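Long-range contact in WbbZ protein (Klebsiella pneumoniae subsp. pneumoniae NTUH-K2044, PDB 6X1L), which is functionally uncharacterized but probably transfers pyruvyl groups onto polysaccharides: residues G36-R48 with D148-L160. Numbering follows the deposited sequence.
Sequences GVIASATYDFFER and DDMAFYLDLNKYL
Asp44, on helix 33-48, meets the linker between the two parallel sheets of this GT-B-like fold, residues 148-160, with both carboxylate oxygens. Asp44 OD2 accepts from Tyr159 OH on its syn side (2.7 Å) and from the backbone N of Asp155 on its anti side (3.1 Å), the two donors reaching it from opposite faces of the carboxylate. OD1 forms a salt bridge with Lys158 NZ, which comes from above the carboxylate plane, at the end of a side chain extended beyond CG. Arg207 of helix 203-218 also pairs with OD1, so two cations probably favour the charged form of this buried aspartate. One turn back, small Ala41 lets the chains approach closely, its CB lying 3.2 Å from Met150 O. Selenomethionine Met150 bends at both chi2 and chi3, curling CE to 3.6 Å from Phe45 CB. With CG anti to the backbone N (chi1 171°), Phe45 turns its ring edge to the face of Tyr153, a T-shaped pair with planes at 77°. Flat and partly polar, Tyr153 suits the border of this core: Arg48, salt-bridged to Asp12 through NH1, brings NH2 to the tyrosine ring's edge, 3.2 Å from Tyr153 CD1.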
loop_
_atom_site.group_PDB
_atom_site.type_symbol
_atom_site.label_atom_id
_atom_site.label_comp_id
_atom_site.label_asym_id
_atom_site.label_seq_id
_atom_site.Cartn_x
_atom_site.Cartn_y
_atom_site.Cartn_z
ATOM N N GLY A 36 -10.142 -2.411 1.802
ATOM C CA GLY A 36 -9.194 -3.507 1.843
ATOM C C GLY A 36 -9.082 -4.135 3.216
ATOM O O GLY A 36 -8.794 -5.329 3.334
ATOM N N VAL A 37 -9.292 -3.344 4.270
ATOM C CA VAL A 37 -9.303 -3.890 5.624
ATOM C C VAL A 37 -10.495 -4.820 5.818
ATOM O O VAL A 37 -10.375 -5.883 6.441
ATOM C CB VAL A 37 -9.305 -2.749 6.658
ATOM C CG1 VAL A 37 -9.313 -3.313 8.063
ATOM C CG2 VAL A 37 -8.097 -1.832 6.441
ATOM N N ILE A 38 -11.663 -4.438 5.295
ATOM C CA ILE A 38 -12.838 -5.307 5.395
ATOM C C ILE A 38 -12.572 -6.629 4.692
ATOM O O ILE A 38 -12.912 -7.702 5.204
ATOM C CB ILE A 38 -14.082 -4.607 4.816
ATOM C CG1 ILE A 38 -14.344 -3.294 5.550
ATOM C CG2 ILE A 38 -15.312 -5.521 4.917
ATOM C CD1 ILE A 38 -15.578 -2.567 5.075
ATOM N N ALA A 39 -11.924 -6.576 3.526
ATOM C CA ALA A 39 -11.657 -7.799 2.780
ATOM C C ALA A 39 -10.648 -8.675 3.509
ATOM O O ALA A 39 -10.844 -9.890 3.628
ATOM C CB ALA A 39 -11.180 -7.464 1.371
ATOM N N SER A 40 -9.555 -8.075 3.999
ATOM C CA SER A 40 -8.578 -8.826 4.783
ATOM C C SER A 40 -9.260 -9.584 5.916
ATOM O O SER A 40 -9.060 -10.791 6.084
ATOM C CB SER A 40 -7.512 -7.881 5.349
ATOM O OG SER A 40 -6.926 -7.095 4.326
ATOM N N ALA A 41 -10.072 -8.878 6.704
ATOM C CA ALA A 41 -10.782 -9.509 7.815
ATOM C C ALA A 41 -11.772 -10.563 7.337
ATOM O O ALA A 41 -11.989 -11.567 8.024
ATOM C CB ALA A 41 -11.505 -8.446 8.639
ATOM N N THR A 42 -12.384 -10.357 6.171
ATOM C CA THR A 42 -13.280 -11.374 5.631
ATOM C C THR A 42 -12.508 -12.624 5.228
ATOM O O THR A 42 -12.979 -13.746 5.442
ATOM C CB THR A 42 -14.059 -10.810 4.444
ATOM O OG1 THR A 42 -14.748 -9.622 4.849
ATOM C CG2 THR A 42 -15.082 -11.822 3.948
ATOM N N TYR A 43 -11.309 -12.454 4.661
ATOM C CA TYR A 43 -10.497 -13.621 4.337
ATOM C C TYR A 43 -10.048 -14.339 5.603
ATOM O O TYR A 43 -10.017 -15.574 5.643
ATOM C CB TYR A 43 -9.301 -13.208 3.473
ATOM C CG TYR A 43 -9.723 -12.664 2.125
ATOM C CD1 TYR A 43 -10.627 -13.359 1.332
ATOM C CD2 TYR A 43 -9.249 -11.444 1.662
ATOM C CE1 TYR A 43 -11.032 -12.867 0.106
ATOM C CE2 TYR A 43 -9.648 -10.938 0.434
ATOM C CZ TYR A 43 -10.541 -11.656 -0.339
ATOM O OH TYR A 43 -10.942 -11.159 -1.559
ATOM N N ASP A 44 -9.699 -13.583 6.649
ATOM C CA ASP A 44 -9.392 -14.197 7.937
ATOM C C ASP A 44 -10.598 -14.959 8.473
ATOM O O ASP A 44 -10.456 -16.047 9.043
ATOM C CB ASP A 44 -8.955 -13.125 8.935
ATOM C CG ASP A 44 -7.659 -12.434 8.525
ATOM O OD1 ASP A 44 -7.039 -12.876 7.539
ATOM O OD2 ASP A 44 -7.267 -11.450 9.185
ATOM N N PHE A 45 -11.793 -14.399 8.293
ATOM C CA PHE A 45 -13.009 -15.042 8.784
ATOM C C PHE A 45 -13.290 -16.345 8.043
ATOM O O PHE A 45 -13.659 -17.349 8.663
ATOM C CB PHE A 45 -14.182 -14.075 8.652
ATOM C CG PHE A 45 -15.522 -14.704 8.928
ATOM C CD1 PHE A 45 -15.983 -14.838 10.223
ATOM C CD2 PHE A 45 -16.318 -15.153 7.890
ATOM C CE1 PHE A 45 -17.217 -15.412 10.479
ATOM C CE2 PHE A 45 -17.544 -15.732 8.142
ATOM C CZ PHE A 45 -17.996 -15.860 9.436
ATOM N N PHE A 46 -13.123 -16.351 6.718
ATOM C CA PHE A 46 -13.331 -17.574 5.948
ATOM C C PHE A 46 -12.350 -18.664 6.361
ATOM O O PHE A 46 -12.741 -19.822 6.551
ATOM C CB PHE A 46 -13.190 -17.288 4.454
ATOM C CG PHE A 46 -14.316 -16.479 3.878
ATOM C CD1 PHE A 46 -15.558 -16.460 4.488
ATOM C CD2 PHE A 46 -14.132 -15.740 2.719
ATOM C CE1 PHE A 46 -16.597 -15.718 3.956
ATOM C CE2 PHE A 46 -15.164 -14.996 2.181
ATOM C CZ PHE A 46 -16.401 -14.986 2.801
ATOM N N GLU A 47 -11.071 -18.315 6.498
ATOM C CA GLU A 47 -10.065 -19.319 6.823
ATOM C C GLU A 47 -10.273 -19.883 8.223
ATOM O O GLU A 47 -10.083 -21.084 8.446
ATOM C CB GLU A 47 -8.663 -18.719 6.688
ATOM C CG GLU A 47 -8.303 -18.297 5.272
ATOM C CD GLU A 47 -6.887 -17.748 5.166
ATOM O OE1 GLU A 47 -6.567 -17.109 4.140
ATOM O OE2 GLU A 47 -6.096 -17.953 6.111
ATOM N N ARG A 48 -10.671 -19.038 9.175
ATOM C CA ARG A 48 -10.813 -19.505 10.550
ATOM C C ARG A 48 -12.029 -20.407 10.721
ATOM O O ARG A 48 -12.054 -21.243 11.631
ATOM C CB ARG A 48 -10.892 -18.312 11.502
ATOM C CG ARG A 48 -10.649 -18.673 12.955
ATOM C CD ARG A 48 -11.894 -18.456 13.784
ATOM N NE ARG A 48 -12.265 -17.046 13.827
ATOM C CZ ARG A 48 -13.335 -16.575 14.458
ATOM N NH1 ARG A 48 -14.146 -17.403 15.102
ATOM N NH2 ARG A 48 -13.591 -15.276 14.446
ATOM N N ASP A 148 -20.972 -6.719 14.284
ATOM C CA ASP A 148 -19.878 -5.781 14.070
ATOM C C ASP A 148 -19.396 -5.803 12.625
ATOM O O ASP A 148 -19.463 -6.825 11.936
ATOM C CB ASP A 148 -18.710 -6.103 15.003
ATOM C CG ASP A 148 -18.989 -5.718 16.441
ATOM O OD1 ASP A 148 -19.538 -4.619 16.669
ATOM O OD2 ASP A 148 -18.660 -6.517 17.344
ATOM N N ASP A 149 -18.909 -4.648 12.168
ATOM C CA ASP A 149 -18.146 -4.580 10.927
ATOM C C ASP A 149 -17.104 -5.691 10.896
ATOM O O ASP A 149 -16.566 -6.092 11.933
ATOM C CB ASP A 149 -17.472 -3.210 10.800
ATOM C CG ASP A 149 -16.650 -3.068 9.521
ATOM O OD1 ASP A 149 -17.220 -2.694 8.471
ATOM O OD2 ASP A 149 -15.427 -3.326 9.566
HETATM N N MSE A 150 -16.841 -6.212 9.701
HETATM C CA MSE A 150 -15.923 -7.340 9.544
HETATM C C MSE A 150 -14.537 -7.068 10.138
HETATM O O MSE A 150 -13.897 -7.983 10.664
HETATM C CB MSE A 150 -15.770 -7.718 8.067
HETATM C CG MSE A 150 -17.011 -8.305 7.419
HETATM SE SE MSE A 150 -17.688 -9.895 8.332
HETATM C CE MSE A 150 -16.185 -11.103 8.055
ATOM N N ALA A 151 -14.085 -5.811 10.076
ATOM C CA ALA A 151 -12.726 -5.493 10.515
ATOM C C ALA A 151 -12.480 -5.862 11.971
ATOM O O ALA A 151 -11.329 -6.078 12.358
ATOM C CB ALA A 151 -12.422 -4.010 10.297
ATOM N N PHE A 152 -13.528 -5.965 12.790
ATOM C CA PHE A 152 -13.292 -6.439 14.147
ATOM C C PHE A 152 -12.894 -7.910 14.178
ATOM O O PHE A 152 -12.362 -8.369 15.194
ATOM C CB PHE A 152 -14.525 -6.161 15.012
ATOM C CG PHE A 152 -14.804 -4.691 15.184
ATOM C CD1 PHE A 152 -14.153 -3.957 16.168
ATOM C CD2 PHE A 152 -15.678 -4.034 14.335
ATOM C CE1 PHE A 152 -14.384 -2.600 16.315
ATOM C CE2 PHE A 152 -15.919 -2.677 14.477
ATOM C CZ PHE A 152 -15.269 -1.958 15.469
ATOM N N TYR A 153 -13.092 -8.641 13.078
ATOM C CA TYR A 153 -12.624 -10.018 12.946
ATOM C C TYR A 153 -11.169 -10.119 12.502
ATOM O O TYR A 153 -10.682 -11.236 12.304
ATOM C CB TYR A 153 -13.487 -10.790 11.943
ATOM C CG TYR A 153 -14.764 -11.365 12.517
ATOM C CD1 TYR A 153 -14.775 -12.627 13.101
ATOM C CD2 TYR A 153 -15.956 -10.656 12.462
ATOM C CE1 TYR A 153 -15.937 -13.163 13.624
ATOM C CE2 TYR A 153 -17.124 -11.184 12.981
ATOM C CZ TYR A 153 -17.106 -12.437 13.560
ATOM O OH TYR A 153 -18.264 -12.968 14.080
ATOM N N LEU A 154 -10.476 -8.997 12.328
ATOM C CA LEU A 154 -9.114 -9.033 11.799
ATOM C C LEU A 154 -8.191 -9.802 12.737
ATOM O O LEU A 154 -8.131 -9.524 13.937
ATOM C CB LEU A 154 -8.602 -7.607 11.596
ATOM C CG LEU A 154 -7.314 -7.408 10.790
ATOM C CD1 LEU A 154 -7.546 -7.714 9.321
ATOM C CD2 LEU A 154 -6.813 -5.986 10.975
ATOM N N ASP A 155 -7.472 -10.781 12.184
ATOM C CA ASP A 155 -6.480 -11.550 12.937
ATOM C C ASP A 155 -5.229 -10.688 13.097
ATOM O O ASP A 155 -4.222 -10.853 12.404
ATOM C CB ASP A 155 -6.180 -12.867 12.232
ATOM C CG ASP A 155 -5.262 -13.764 13.036
ATOM O OD1 ASP A 155 -4.991 -13.440 14.212
ATOM O OD2 ASP A 155 -4.808 -14.789 12.487
ATOM N N LEU A 156 -5.293 -9.780 14.074
ATOM C CA LEU A 156 -4.409 -8.620 14.114
ATOM C C LEU A 156 -2.932 -8.994 14.196
ATOM O O LEU A 156 -2.088 -8.292 13.632
ATOM C CB LEU A 156 -4.795 -7.730 15.296
ATOM C CG LEU A 156 -4.086 -6.386 15.458
ATOM C CD1 LEU A 156 -4.345 -5.497 14.252
ATOM C CD2 LEU A 156 -4.542 -5.705 16.738
ATOM N N ASN A 157 -2.597 -10.089 14.879
ATOM C CA ASN A 157 -1.197 -10.341 15.197
ATOM C C ASN A 157 -0.358 -10.700 13.978
ATOM O O ASN A 157 0.873 -10.589 14.038
ATOM C CB ASN A 157 -1.089 -11.440 16.252
ATOM C CG ASN A 157 -1.459 -10.947 17.636
ATOM O OD1 ASN A 157 -2.636 -10.855 17.978
ATOM N ND2 ASN A 157 -0.451 -10.621 18.438
ATOM N N LYS A 158 -0.974 -11.116 12.875
ATOM C CA LYS A 158 -0.203 -11.413 11.676
ATOM C C LYS A 158 0.011 -10.190 10.794
ATOM O O LYS A 158 0.696 -10.293 9.771
ATOM C CB LYS A 158 -0.866 -12.533 10.870
ATOM C CG LYS A 158 -2.169 -12.161 10.207
ATOM C CD LYS A 158 -2.726 -13.356 9.453
ATOM C CE LYS A 158 -4.050 -13.027 8.793
ATOM N NZ LYS A 158 -4.594 -14.201 8.063
ATOM N N TYR A 159 -0.545 -9.039 11.171
ATOM C CA TYR A 159 -0.343 -7.786 10.458
ATOM C C TYR A 159 0.638 -6.850 11.152
ATOM O O TYR A 159 1.100 -5.890 10.528
ATOM C CB TYR A 159 -1.680 -7.053 10.285
ATOM C CG TYR A 159 -2.732 -7.836 9.540
ATOM C CD1 TYR A 159 -3.560 -8.739 10.208
ATOM C CD2 TYR A 159 -2.916 -7.666 8.175
ATOM C CE1 TYR A 159 -4.522 -9.458 9.532
ATOM C CE2 TYR A 159 -3.887 -8.381 7.488
ATOM C CZ TYR A 159 -4.687 -9.275 8.175
ATOM O OH TYR A 159 -5.651 -9.996 7.502
ATOM N N LEU A 160 0.958 -7.099 12.420
ATOM C CA LEU A 160 1.719 -6.147 13.215
ATOM C C LEU A 160 3.194 -6.164 12.833
ATOM O O LEU A 160 3.762 -7.214 12.517
ATOM C CB LEU A 160 1.566 -6.457 14.705
ATOM C CG LEU A 160 0.136 -6.460 15.254
ATOM C CD1 LEU A 160 0.114 -6.818 16.736
ATOM C CD2 LEU A 160 -0.545 -5.120 15.015
#